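Local coordinates for superoxide dismutase (PDB 1UES), which catalyses the dismutation of superoxide into oxygen and hydrogen peroxide, using one manganese or iron ion in each subunit of a homodimer, at residues 30-35 and 73-78; 64-69 and 140-145. The protein carries 1 engineered substitution. One frame throughout, in Å; residues are numbered along the deposited sequence.

Contact 1: 30-35 and 73-78; sequences KHLKTY and NHNLYF. With MN (manganese (II) ion), chain E.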
# COMPACT_ATOMS: atom_id res chain seq x y z
N LYS A 30 -4.94 -15.84 -0.22
CA LYS A 30 -6.03 -14.89 -0.02
C LYS A 30 -5.96 -13.68 -0.95
O LYS A 30 -6.93 -13.40 -1.65
CB LYS A 30 -6.05 -14.42 1.44
CG LYS A 30 -6.32 -15.58 2.40
CD LYS A 30 -7.72 -16.15 2.14
CE LYS A 30 -8.17 -17.12 3.26
NZ LYS A 30 -8.08 -18.52 2.78
N HIS A 31 -4.84 -12.95 -0.96
CA HIS A 31 -4.74 -11.79 -1.85
C HIS A 31 -4.86 -12.14 -3.31
O HIS A 31 -5.66 -11.52 -4.04
CB HIS A 31 -3.41 -11.07 -1.65
CG HIS A 31 -3.32 -10.33 -0.36
ND1 HIS A 31 -3.68 -9.01 -0.23
CD2 HIS A 31 -2.88 -10.73 0.85
CE1 HIS A 31 -3.46 -8.63 1.01
NE2 HIS A 31 -2.98 -9.65 1.69
N LEU A 32 -4.04 -13.09 -3.77
CA LEU A 32 -4.12 -13.45 -5.18
C LEU A 32 -5.48 -14.05 -5.54
O LEU A 32 -6.04 -13.76 -6.58
CB LEU A 32 -2.97 -14.37 -5.57
CG LEU A 32 -2.86 -14.78 -7.05
CD1 LEU A 32 -2.91 -13.54 -7.98
CD2 LEU A 32 -1.53 -15.50 -7.24
N LYS A 33 -6.02 -14.90 -4.67
CA LYS A 33 -7.34 -15.44 -4.93
C LYS A 33 -8.36 -14.29 -5.11
O LYS A 33 -9.21 -14.32 -6.01
CB LYS A 33 -7.74 -16.35 -3.76
CG LYS A 33 -9.15 -16.91 -3.87
CD LYS A 33 -9.92 -16.75 -2.54
CE LYS A 33 -10.22 -15.29 -2.17
NZ LYS A 33 -9.52 -14.75 -0.96
N THR A 34 -8.28 -13.26 -4.27
CA THR A 34 -9.20 -12.14 -4.39
C THR A 34 -9.03 -11.39 -5.72
O THR A 34 -10.03 -10.99 -6.35
CB THR A 34 -9.00 -11.15 -3.20
OG1 THR A 34 -9.38 -11.81 -1.99
CG2 THR A 34 -9.84 -9.93 -3.37
N TYR A 35 -7.78 -11.21 -6.15
CA TYR A 35 -7.52 -10.53 -7.41
C TYR A 35 -8.12 -11.31 -8.58
O TYR A 35 -8.71 -10.71 -9.49
CB TYR A 35 -6.01 -10.39 -7.67
CG TYR A 35 -5.37 -9.34 -6.80
CD1 TYR A 35 -5.94 -8.07 -6.70
CD2 TYR A 35 -4.22 -9.62 -6.06
CE1 TYR A 35 -5.37 -7.08 -5.89
CE2 TYR A 35 -3.65 -8.63 -5.24
CZ TYR A 35 -4.22 -7.38 -5.17
OH TYR A 35 -3.67 -6.38 -4.41
N ASN A 73 1.18 -9.73 -12.14
CA ASN A 73 2.35 -9.45 -11.33
C ASN A 73 2.59 -10.62 -10.36
O ASN A 73 3.72 -11.08 -10.21
CB ASN A 73 2.16 -8.14 -10.51
CG ASN A 73 2.47 -6.88 -11.32
OD1 ASN A 73 3.41 -6.88 -12.09
ND2 ASN A 73 1.68 -5.83 -11.13
N HIS A 74 1.54 -11.09 -9.70
CA HIS A 74 1.74 -12.17 -8.73
C HIS A 74 2.10 -13.46 -9.40
O HIS A 74 2.88 -14.22 -8.85
CB HIS A 74 0.50 -12.34 -7.86
CG HIS A 74 0.33 -11.23 -6.88
ND1 HIS A 74 -0.35 -10.08 -7.18
CD2 HIS A 74 0.79 -11.08 -5.62
CE1 HIS A 74 -0.30 -9.25 -6.16
NE2 HIS A 74 0.38 -9.83 -5.19
N ASN A 75 1.52 -13.72 -10.57
CA ASN A 75 1.85 -14.95 -11.27
C ASN A 75 3.33 -15.04 -11.58
O ASN A 75 3.94 -16.08 -11.36
CB ASN A 75 1.01 -15.10 -12.54
CG ASN A 75 -0.45 -15.43 -12.24
OD1 ASN A 75 -0.81 -15.68 -11.09
ND2 ASN A 75 -1.30 -15.43 -13.28
N LEU A 76 3.92 -13.95 -12.06
CA LEU A 76 5.34 -13.91 -12.34
C LEU A 76 6.16 -13.91 -11.05
O LEU A 76 7.22 -14.54 -10.93
CB LEU A 76 5.66 -12.66 -13.16
CG LEU A 76 5.01 -12.69 -14.56
CD1 LEU A 76 5.07 -11.32 -15.18
CD2 LEU A 76 5.73 -13.73 -15.45
N TYR A 77 5.69 -13.18 -10.05
CA TYR A 77 6.39 -13.09 -8.80
C TYR A 77 6.53 -14.46 -8.12
O TYR A 77 7.64 -14.92 -7.81
CB TYR A 77 5.64 -12.08 -7.91
CG TYR A 77 6.08 -12.00 -6.46
CD1 TYR A 77 7.15 -11.19 -6.08
CD2 TYR A 77 5.34 -12.64 -5.45
CE1 TYR A 77 7.48 -11.01 -4.73
CE2 TYR A 77 5.66 -12.46 -4.10
CZ TYR A 77 6.73 -11.64 -3.75
OH TYR A 77 6.96 -11.33 -2.43
N PHE A 78 5.44 -15.17 -7.92
CA PHE A 78 5.58 -16.44 -7.23
C PHE A 78 6.34 -17.46 -8.05
O PHE A 78 7.05 -18.28 -7.51
CB PHE A 78 4.23 -17.02 -6.85
CG PHE A 78 3.54 -16.27 -5.74
CD1 PHE A 78 2.34 -15.62 -5.99
CD2 PHE A 78 4.13 -16.18 -4.48
CE1 PHE A 78 1.72 -14.90 -5.00
CE2 PHE A 78 3.49 -15.43 -3.47
CZ PHE A 78 2.30 -14.81 -3.74
MN MN E . 1.32 -8.82 -3.47
O HOH W 1 1.06 -6.88 -4.56
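H74 NE2 bonds the manganese ion at 2.2 Å, while the other ring nitrogen, ND1, donates to the Q70 carbonyl one turn earlier on helix 62-79. Bonds at both nitrogens fix the rotation of the imidazole. Water 1 also binds the metal, and H27, D157 and H161 complete the five-ligand site. Across the interface helices 30-35 and 73-78 run roughly antiparallel, their axes 11.1 Å apart at 143°. L32 carries most of the packing: CG is anti to the backbone N (chi1 -177°), and from it the methyls reach the base of the histidine, L32 CD1 lying 3.6 Å from H74 CB. The leucine and histidine side chains run alongside each other, pointing opposite ways. The other methyl, L32 CD2, meets F78 CE1 at 4.0 Å and also touches the amide oxygen of N75. One turn further along, Y35 CE2 approaches H74 CE1 to 3.5 Å; the ring planes are 29° from parallel and offset, with little overlap. Y35 OH bonds Q70 NE2, and Q70 thus serves both rings, one with its side chain and one with its backbone. Beside L32, H31 stacks on the ligand H161 and bonds Y164 of the second subunit through NE2. The contact joins the two long helices of the alpha-hairpin domain at a metal ligand. Hydrogen bonding from ND1 to a carbonyl would be expected to make NE2 a stronger electron donor to the metal, while L32 packs against the base of the histidine and Y35 against its CE1 side.

Contact 2: 64-69 and 140-145; sequences IFNNAG and PNAGNP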
# COMPACT_ATOMS: atom_id res chain seq x y z
N ILE A 64 -10.66 -3.18 -13.70
CA ILE A 64 -10.25 -4.35 -14.46
C ILE A 64 -8.74 -4.36 -14.54
O ILE A 64 -8.12 -5.39 -14.25
CB ILE A 64 -10.90 -4.34 -15.86
CG1 ILE A 64 -12.38 -4.66 -15.69
CG2 ILE A 64 -10.23 -5.38 -16.75
CD1 ILE A 64 -13.19 -4.51 -16.97
N PHE A 65 -8.13 -3.23 -14.88
CA PHE A 65 -6.70 -3.21 -14.95
C PHE A 65 -6.08 -3.51 -13.59
O PHE A 65 -5.11 -4.25 -13.52
CB PHE A 65 -6.13 -1.88 -15.42
CG PHE A 65 -4.63 -1.85 -15.38
CD1 PHE A 65 -3.88 -2.53 -16.35
CD2 PHE A 65 -3.95 -1.24 -14.33
CE1 PHE A 65 -2.48 -2.60 -16.25
CE2 PHE A 65 -2.57 -1.31 -14.23
CZ PHE A 65 -1.83 -1.99 -15.19
N ASN A 66 -6.61 -2.92 -12.52
CA ASN A 66 -6.03 -3.16 -11.19
C ASN A 66 -6.00 -4.64 -10.84
O ASN A 66 -5.00 -5.15 -10.28
CB ASN A 66 -6.81 -2.37 -10.11
CG ASN A 66 -6.58 -0.87 -10.21
OD1 ASN A 66 -5.59 -0.43 -10.80
ND2 ASN A 66 -7.50 -0.06 -9.64
N ASN A 67 -7.06 -5.38 -11.18
CA ASN A 67 -7.04 -6.79 -10.84
C ASN A 67 -6.25 -7.62 -11.82
O ASN A 67 -5.59 -8.56 -11.42
CB ASN A 67 -8.47 -7.31 -10.68
CG ASN A 67 -9.14 -6.73 -9.45
OD1 ASN A 67 -8.81 -7.13 -8.32
ND2 ASN A 67 -10.08 -5.81 -9.64
N ALA A 68 -6.26 -7.22 -13.09
CA ALA A 68 -5.51 -7.94 -14.12
C ALA A 68 -4.01 -7.78 -13.84
O ALA A 68 -3.26 -8.77 -13.83
CB ALA A 68 -5.84 -7.36 -15.52
N GLY A 69 -3.58 -6.52 -13.65
CA GLY A 69 -2.19 -6.22 -13.40
C GLY A 69 -1.72 -6.96 -12.17
O GLY A 69 -0.64 -7.53 -12.21
N PRO A 140 3.87 1.81 -9.60
CA PRO A 140 2.96 1.98 -8.47
C PRO A 140 1.72 1.09 -8.60
O PRO A 140 1.23 0.80 -9.71
CB PRO A 140 2.58 3.46 -8.52
CG PRO A 140 3.63 4.11 -9.44
CD PRO A 140 4.02 3.03 -10.41
N ASN A 141 1.22 0.67 -7.45
CA ASN A 141 0.03 -0.14 -7.38
C ASN A 141 0.01 -1.38 -8.26
O ASN A 141 0.72 -2.32 -7.94
CB ASN A 141 -1.18 0.77 -7.62
CG ASN A 141 -1.44 1.65 -6.43
OD1 ASN A 141 -0.66 1.62 -5.48
ND2 ASN A 141 -2.52 2.43 -6.45
N ALA A 142 -0.77 -1.41 -9.33
CA ALA A 142 -0.83 -2.62 -10.15
C ALA A 142 -0.00 -2.63 -11.43
O ALA A 142 -0.12 -3.57 -12.23
CB ALA A 142 -2.30 -2.92 -10.49
N GLY A 143 0.84 -1.61 -11.61
CA GLY A 143 1.64 -1.52 -12.81
C GLY A 143 2.46 -2.72 -13.19
O GLY A 143 2.94 -3.47 -12.34
N ASN A 144 2.64 -2.88 -14.50
CA ASN A 144 3.44 -3.96 -15.04
C ASN A 144 4.05 -3.47 -16.36
O ASN A 144 3.36 -2.84 -17.15
CB ASN A 144 2.55 -5.19 -15.27
CG ASN A 144 3.34 -6.39 -15.72
OD1 ASN A 144 3.57 -7.36 -14.95
ND2 ASN A 144 3.77 -6.35 -16.94
N PRO A 145 5.33 -3.76 -16.62
CA PRO A 145 6.07 -3.36 -17.83
C PRO A 145 5.36 -3.69 -19.13
O PRO A 145 5.59 -3.03 -20.15
CB PRO A 145 7.39 -4.12 -17.73
CG PRO A 145 7.59 -4.30 -16.28
CD PRO A 145 6.20 -4.53 -15.71
O HOH W 2 -2.79 0.39 -10.50
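G69 and A142 bring their backbones together, with G69 CA and A142 CA 5.0 Å apart where helix 64-69 meets a type II' beta turn running from P140 to G143. The turn is closed by G143 N bonding P140 O, and it presents the A142 carbonyl to the helix. G69 has no side chain, which lets the A142 carbonyl come up to its CA, in a CH···O contact of 3.6 Å from G69 CA to A142 O. A142 CB, in turn, lies 3.5 Å from N66 O. F65 CG is anti to the backbone N (chi1 175°), and the far end of the ring meets the turn, F65 CZ 3.8 Å from A142 O and F65 CE2 4.1 Å from A142 CB, with G143 CA at the ring edge near its plane. R147 adds a cation-pi contact to the same ring. On the N66 side, water 2 donates to N66 OD1 (2.9 Å) and accepts from A142 N (2.9 Å). F119 of the second subunit packs on N66 and A142, bringing the dimer partner up to this junction. With no direct hydrogen bond between the segments, the helix and the turn of the C-terminal domain are joined by close backbone packing, the F65 ring and one bridging water, which satisfies the A142 amide.

How the contacts relate
From the N terminus, helix 21-42 supplies residues 30-35, and contact 1 closes a loop of 37 residues when the chain returns as helix 62-79. Residues 64-69, on the earlier part of that helix, lie inside this loop, yet their partner 140-145 comes much later, so the two contacts cross. Contact 2 spans 70 residues, including two strands of the sheet, and ties the alpha-hairpin domain to the turn after strand 134-140. Helix 62-79 is the shared element. The contacts touch directly: N73 ND2 probably bonds G143 O, and Y35 packs on N67. Both also reach the second subunit.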